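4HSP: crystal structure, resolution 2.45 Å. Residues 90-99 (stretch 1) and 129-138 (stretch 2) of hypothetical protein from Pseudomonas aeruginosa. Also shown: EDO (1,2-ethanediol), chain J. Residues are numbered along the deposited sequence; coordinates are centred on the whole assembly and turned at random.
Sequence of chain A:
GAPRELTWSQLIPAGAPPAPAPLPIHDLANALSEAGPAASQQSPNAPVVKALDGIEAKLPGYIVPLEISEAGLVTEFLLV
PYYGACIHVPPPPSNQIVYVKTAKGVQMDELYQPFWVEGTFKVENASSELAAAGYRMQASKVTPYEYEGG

Stretch 1 (90-99) PPPPSNQIVY
Stretch 2, residues 129-138: ELAAAGYRMQ

Residues 90-99 and 129-138 run side by side in the same direction. Stretch 1 opens with four prolines in extended conformation, phi between -58° and -68° and psi between 149° and 170°. The chain then turns: Ser 94 (-63/-11), Asn 95 (-100/12) and Gln 96 (-128/29) curl back, and Gln 96 N bonds Pro 93 O at 2.9 Å. Extension resumes at Ile 97 (-143/136), Val 98 (-120/125) and Tyr 99 (-83/113). Stretch 2 begins with Glu 129 and Leu 130 near -70/-30, extends through Ala 131 (-175/155), Ala 132 (-97/144) and Ala 133 (-126/148), breaks at Gly 134 (-99/-6), and is extended again from Tyr 135 (-130/150) to Gln 138 (-104/97).

The register places Ser 94 CA 4.3 Å from Ala 133 CA, then Val 98 CA 4.8 Å from Tyr 135 CA and Tyr 99 CA 4.7 Å from Arg 136 CA. Between the first two of these pairs stretch 1 advances four residues and stretch 2 only two, so the turn takes up two extra residues and the pairing shifts. Three backbone bonds fix it. Gly 134 N donates to Ser 94 O (2.8 Å, 145°), linking the turn to the break. Tyr 99 then bonds both neighbours of Arg 136, as parallel strands require: its N donates to Tyr 135 O (3.0 Å, 170°), and its O accepts from Met 137 N (2.9 Å, 148°). Arg 136 CA also approaches Tyr 99 O at 3.2 Å, a CA-H...O contact.

Gly 134 has no side chain; an ideal CB would point toward stretch 1, 3.3 Å from Ser 94 O, a tight contact but no clear clash. Ala 131 and Ala 133, earlier in stretch 2, supply small apolar surfaces. Ile 97 (m, t) sets CD1 3.7 Å from Ala 131 CB and CG2 3.9 Å from Ala 133 CB, while Pro 91 CB lies 3.9 Å from Ala 131 CB.

Val 98 (t) and Tyr 135 (m, chi2 -71°) share one face of the sheet, with Val 98 CG2 4.1 Å from Tyr 135 CB; Val 98 CG1 also reaches Met 137 CB at 3.6 Å. The edge of the Tyr 135 ring meets backbone oxygens, its CE2 lying 3.6 Å from Asn 95 O.

Tyr 99 (t, chi2 -81°) and Arg 136 (m, t, chi3 98°) occupy the other face, where Tyr 99 CB and Arg 136 CG are 4.3 Å apart. Arg 136 NE donates to O1 of the ethanediol at 3.1 Å, and that O1 lies at the edge of the Tyr 99 ring.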

ATOM      1  N   PRO A  90     -17.148  -8.279   0.571  1.00 52.04           N
ATOM      2  CA  PRO A  90     -18.270  -7.904  -0.321  1.00 51.00           C
ATOM      3  C   PRO A  90     -18.651  -6.419  -0.288  1.00 52.47           C
ATOM      4  O   PRO A  90     -18.451  -5.755   0.727  1.00 50.74           O
ATOM      5  CB  PRO A  90     -19.442  -8.741   0.213  1.00 52.04           C
ATOM      6  CG  PRO A  90     -18.806  -9.911   0.845  1.00 57.06           C
ATOM      7  CD  PRO A  90     -17.527  -9.400   1.455  1.00 53.23           C
ATOM      8  N   PRO A  91     -19.239  -5.881  -1.381  1.00 50.31           N
ATOM      9  CA  PRO A  91     -19.677  -4.471  -1.361  1.00 49.94           C
ATOM     10  C   PRO A  91     -20.678  -4.159  -0.236  1.00 55.58           C
ATOM     11  O   PRO A  91     -21.504  -5.028   0.101  1.00 56.78           O
ATOM     12  CB  PRO A  91     -20.386  -4.304  -2.715  1.00 51.73           C
ATOM     13  CG  PRO A  91     -19.899  -5.377  -3.551  1.00 56.56           C
ATOM     14  CD  PRO A  91     -19.553  -6.521  -2.675  1.00 52.09           C
ATOM     15  N   PRO A  92     -20.680  -2.912   0.314  1.00 51.52           N
ATOM     16  CA  PRO A  92     -21.712  -2.543   1.314  1.00 49.21           C
ATOM     17  C   PRO A  92     -23.110  -2.454   0.677  1.00 53.19           C
ATOM     18  O   PRO A  92     -23.187  -2.444  -0.560  1.00 53.42           O
ATOM     19  CB  PRO A  92     -21.266  -1.140   1.787  1.00 49.79           C
ATOM     20  CG  PRO A  92     -19.922  -0.921   1.244  1.00 55.95           C
ATOM     21  CD  PRO A  92     -19.799  -1.765   0.012  1.00 53.00           C
ATOM     22  N   PRO A  93     -24.225  -2.331   1.451  1.00 48.98           N
ATOM     23  CA  PRO A  93     -25.542  -2.077   0.813  1.00 48.75           C
ATOM     24  C   PRO A  93     -25.505  -0.770   0.009  1.00 50.55           C
ATOM     25  O   PRO A  93     -24.672   0.095   0.303  1.00 48.50           O
ATOM     26  CB  PRO A  93     -26.501  -1.975   1.999  1.00 49.85           C
ATOM     27  CG  PRO A  93     -25.788  -2.611   3.117  1.00 53.93           C
ATOM     28  CD  PRO A  93     -24.350  -2.306   2.921  1.00 49.73           C
ATOM     29  N   SER A  94     -26.374  -0.630  -1.014  1.00 46.56           N
ATOM     30  CA  SER A  94     -26.357   0.528  -1.931  1.00 45.76           C
ATOM     31  C   SER A  94     -26.647   1.885  -1.256  1.00 49.83           C
ATOM     32  O   SER A  94     -26.441   2.935  -1.878  1.00 50.23           O
ATOM     33  CB  SER A  94     -27.320   0.309  -3.091  1.00 46.95           C
ATOM     34  OG  SER A  94     -28.628   0.053  -2.625  1.00 51.35           O
ATOM     35  N   ASN A  95     -27.104   1.873  -0.002  1.00 46.48           N
ATOM     36  CA  ASN A  95     -27.390   3.103   0.744  1.00 46.26           C
ATOM     37  C   ASN A  95     -26.224   3.403   1.700  1.00 48.39           C
ATOM     38  O   ASN A  95     -26.328   4.279   2.558  1.00 48.00           O
ATOM     39  CB  ASN A  95     -28.742   3.041   1.460  1.00 45.24           C
ATOM     40  CG  ASN A  95     -28.922   1.931   2.462  1.00 58.81           C
ATOM     41  OD1 ASN A  95     -28.050   1.084   2.662  1.00 47.41           O
ATOM     42  ND2 ASN A  95     -30.096   1.888   3.092  1.00 48.62           N
ATOM     43  N   GLN A  96     -25.101   2.686   1.502  1.00 42.97           N
ATOM     44  CA  GLN A  96     -23.836   2.842   2.226  1.00 41.88           C
ATOM     45  C   GLN A  96     -22.711   2.997   1.174  1.00 45.60           C
ATOM     46  O   GLN A  96     -21.563   2.641   1.401  1.00 43.29           O
ATOM     47  CB  GLN A  96     -23.590   1.671   3.227  1.00 42.22           C
ATOM     48  CG  GLN A  96     -24.596   1.580   4.405  1.00 34.63           C
ATOM     49  CD  GLN A  96     -24.457   2.678   5.441  1.00 53.21           C
ATOM     50  OE1 GLN A  96     -23.784   2.509   6.466  1.00 55.12           O
ATOM     51  NE2 GLN A  96     -25.128   3.815   5.225  1.00 42.66           N
ATOM     52  N   ILE A  97     -23.080   3.545   0.003  1.00 44.82           N
ATOM     53  CA  ILE A  97     -22.191   3.841  -1.129  1.00 45.23           C
ATOM     54  C   ILE A  97     -22.648   5.145  -1.785  1.00 49.00           C
ATOM     55  O   ILE A  97     -23.839   5.341  -2.000  1.00 47.96           O
ATOM     56  CB  ILE A  97     -22.104   2.705  -2.209  1.00 48.32           C
ATOM     57  CG1 ILE A  97     -21.978   1.283  -1.596  1.00 46.65           C
ATOM     58  CG2 ILE A  97     -20.976   3.006  -3.232  1.00 49.87           C
ATOM     59  CD1 ILE A  97     -21.776   0.119  -2.608  1.00 40.58           C
ATOM     60  N   VAL A  98     -21.689   6.012  -2.119  1.00 46.04           N
ATOM     61  CA  VAL A  98     -21.879   7.233  -2.892  1.00 46.47           C
ATOM     62  C   VAL A  98     -21.009   7.134  -4.167  1.00 51.17           C
ATOM     63  O   VAL A  98     -19.803   6.913  -4.067  1.00 48.71           O
ATOM     64  CB  VAL A  98     -21.545   8.522  -2.080  1.00 49.94           C
ATOM     65  CG1 VAL A  98     -21.890   9.776  -2.872  1.00 50.14           C
ATOM     66  CG2 VAL A  98     -22.246   8.523  -0.719  1.00 48.94           C
ATOM     67  N   TYR A  99     -21.619   7.293  -5.348  1.00 51.94           N
ATOM     68  CA  TYR A  99     -20.897   7.384  -6.617  1.00 54.99           C
ATOM     69  C   TYR A  99     -20.454   8.851  -6.744  1.00 59.22           C
ATOM     70  O   TYR A  99     -21.295   9.751  -6.816  1.00 58.96           O
ATOM     71  CB  TYR A  99     -21.794   6.945  -7.786  1.00 59.55           C
ATOM     72  CG  TYR A  99     -21.107   6.805  -9.127  1.00 66.20           C
ATOM     73  CD1 TYR A  99     -20.852   7.920  -9.925  1.00 70.35           C
ATOM     74  CD2 TYR A  99     -20.827   5.544  -9.660  1.00 69.18           C
ATOM     75  CE1 TYR A  99     -20.250   7.793 -11.181  1.00 75.03           C
ATOM     76  CE2 TYR A  99     -20.249   5.402 -10.925  1.00 72.82           C
ATOM     77  CZ  TYR A  99     -19.954   6.530 -11.680  1.00 87.22           C
ATOM     78  OH  TYR A  99     -19.382   6.381 -12.926  1.00 94.29           O
ATOM     79  N   GLU A 129     -20.369  -2.379 -12.381  1.00 70.80           N
ATOM     80  CA  GLU A 129     -20.311  -3.833 -12.316  1.00 70.76           C
ATOM     81  C   GLU A 129     -19.838  -4.281 -10.907  1.00 73.51           C
ATOM     82  O   GLU A 129     -20.143  -5.392 -10.462  1.00 74.85           O
ATOM     83  CB  GLU A 129     -19.385  -4.345 -13.414  1.00 73.76           C
ATOM     84  CG  GLU A 129     -19.731  -5.714 -13.958  1.00 86.33           C
ATOM     85  CD  GLU A 129     -18.906  -6.057 -15.183  1.00111.17           C
ATOM     86  OE1 GLU A 129     -19.048  -5.352 -16.211  1.00 93.71           O
ATOM     87  OE2 GLU A 129     -18.079  -6.995 -15.100  1.00110.18           O
ATOM     88  N   LEU A 130     -19.128  -3.383 -10.216  1.00 66.98           N
ATOM     89  CA  LEU A 130     -18.556  -3.550  -8.892  1.00 64.35           C
ATOM     90  C   LEU A 130     -19.608  -3.446  -7.816  1.00 65.17           C
ATOM     91  O   LEU A 130     -19.535  -4.187  -6.840  1.00 65.07           O
ATOM     92  CB  LEU A 130     -17.482  -2.472  -8.680  1.00 64.54           C
ATOM     93  CG  LEU A 130     -16.300  -2.789  -7.763  1.00 68.75           C
ATOM     94  CD1 LEU A 130     -15.572  -4.089  -8.166  1.00 69.02           C
ATOM     95  CD2 LEU A 130     -15.314  -1.654  -7.789  1.00 72.26           C
ATOM     96  N   ALA A 131     -20.553  -2.489  -7.950  1.00 59.08           N
ATOM     97  CA  ALA A 131     -21.611  -2.243  -6.982  1.00 55.97           C
ATOM     98  C   ALA A 131     -22.608  -1.193  -7.459  1.00 60.36           C
ATOM     99  O   ALA A 131     -22.275  -0.323  -8.253  1.00 62.37           O
ATOM    100  CB  ALA A 131     -21.005  -1.788  -5.664  1.00 55.14           C
ATOM    101  N   ALA A 132     -23.830  -1.259  -6.926  1.00 55.19           N
ATOM    102  CA  ALA A 132     -24.885  -0.283  -7.136  1.00 53.34           C
ATOM    103  C   ALA A 132     -24.877   0.695  -5.964  1.00 53.85           C
ATOM    104  O   ALA A 132     -24.605   0.286  -4.832  1.00 50.62           O
ATOM    105  CB  ALA A 132     -26.231  -0.979  -7.237  1.00 53.74           C
ATOM    106  N   ALA A 133     -25.166   1.988  -6.232  1.00 50.32           N
ATOM    107  CA  ALA A 133     -25.252   3.044  -5.224  1.00 48.29           C
ATOM    108  C   ALA A 133     -26.598   3.742  -5.351  1.00 53.76           C
ATOM    109  O   ALA A 133     -27.149   3.805  -6.453  1.00 56.71           O
ATOM    110  CB  ALA A 133     -24.105   4.035  -5.386  1.00 48.65           C
ATOM    111  N   GLY A 134     -27.134   4.212  -4.224  1.00 48.16           N
ATOM    112  CA  GLY A 134     -28.401   4.930  -4.149  1.00 47.35           C
ATOM    113  C   GLY A 134     -28.200   6.428  -4.077  1.00 51.33           C
ATOM    114  O   GLY A 134     -29.167   7.187  -4.173  1.00 52.22           O
ATOM    115  N   TYR A 135     -26.923   6.851  -3.966  1.00 47.96           N
ATOM    116  CA  TYR A 135     -26.486   8.236  -3.837  1.00 49.23           C
ATOM    117  C   TYR A 135     -25.385   8.593  -4.809  1.00 54.27           C
ATOM    118  O   TYR A 135     -24.566   7.747  -5.170  1.00 54.16           O
ATOM    119  CB  TYR A 135     -25.986   8.513  -2.403  1.00 49.51           C
ATOM    120  CG  TYR A 135     -27.009   8.193  -1.337  1.00 50.31           C
ATOM    121  CD1 TYR A 135     -28.140   8.988  -1.164  1.00 52.72           C
ATOM    122  CD2 TYR A 135     -26.882   7.054  -0.538  1.00 49.45           C
ATOM    123  CE1 TYR A 135     -29.094   8.693  -0.188  1.00 51.16           C
ATOM    124  CE2 TYR A 135     -27.835   6.747   0.437  1.00 49.95           C
ATOM    125  CZ  TYR A 135     -28.935   7.575   0.612  1.00 52.27           C
ATOM    126  OH  TYR A 135     -29.876   7.298   1.571  1.00 51.68           O
ATOM    127  N   ARG A 136     -25.357   9.876  -5.208  1.00 51.90           N
ATOM    128  CA  ARG A 136     -24.351  10.458  -6.088  1.00 53.01           C
ATOM    129  C   ARG A 136     -23.840  11.778  -5.492  1.00 60.73           C
ATOM    130  O   ARG A 136     -24.546  12.456  -4.736  1.00 59.18           O
ATOM    131  CB  ARG A 136     -24.895  10.691  -7.515  1.00 53.45           C
ATOM    132  CG  ARG A 136     -25.253   9.451  -8.303  1.00 59.63           C
ATOM    133  CD  ARG A 136     -25.878   9.844  -9.608  1.00 70.43           C
ATOM    134  NE  ARG A 136     -24.904   9.826 -10.698  1.00 90.02           N
ATOM    135  CZ  ARG A 136     -25.011   9.071 -11.788  1.00110.33           C
ATOM    136  NH1 ARG A 136     -26.066   8.278 -11.956  1.00 92.70           N
ATOM    137  NH2 ARG A 136     -24.071   9.112 -12.723  1.00107.13           N
HETATM  138  N   MSE A 137     -22.620  12.146  -5.861  1.00 61.54           N
HETATM  139  CA  MSE A 137     -21.987  13.378  -5.414  1.00 63.85           C
HETATM  140  C   MSE A 137     -21.046  13.926  -6.490  1.00 68.79           C
HETATM  141  O   MSE A 137     -20.266  13.192  -7.103  1.00 69.24           O
HETATM  142  CB  MSE A 137     -21.233  13.127  -4.107  1.00 65.81           C
HETATM  143  CG  MSE A 137     -20.657  14.348  -3.429  1.00 76.78           C
HETATM  144 SE   MSE A 137     -20.499  13.957  -1.506  0.75 87.27          SE
HETATM  145  CE  MSE A 137     -21.586  15.310  -0.933  1.00 85.28           C
ATOM    146  N   GLN A 138     -21.164  15.220  -6.731  1.00 65.57           N
ATOM    147  CA  GLN A 138     -20.292  15.986  -7.592  1.00 66.44           C
ATOM    148  C   GLN A 138     -19.424  16.732  -6.607  1.00 69.25           C
ATOM    149  O   GLN A 138     -19.876  17.695  -5.986  1.00 70.64           O
ATOM    150  CB  GLN A 138     -21.105  16.891  -8.535  1.00 69.69           C
ATOM    151  CG  GLN A 138     -20.262  17.641  -9.563  1.00 76.81           C
ATOM    152  CD  GLN A 138     -19.521  16.732 -10.521  1.00 82.72           C
ATOM    153  OE1 GLN A 138     -20.100  15.826 -11.129  1.00 72.58           O
ATOM    154  NE2 GLN A 138     -18.221  16.973 -10.685  1.00 70.71           N
TER
HETATM  155  C1  EDO J 209     -22.541  12.241 -10.634  1.00 92.35           C
HETATM  156  O1  EDO J 209     -22.278  11.185  -9.696  1.00 91.98           O
HETATM  157  C2  EDO J 209     -22.724  13.628  -9.944  1.00 91.57           C
HETATM  158  O2  EDO J 209     -24.096  13.838  -9.611  1.00 90.54           O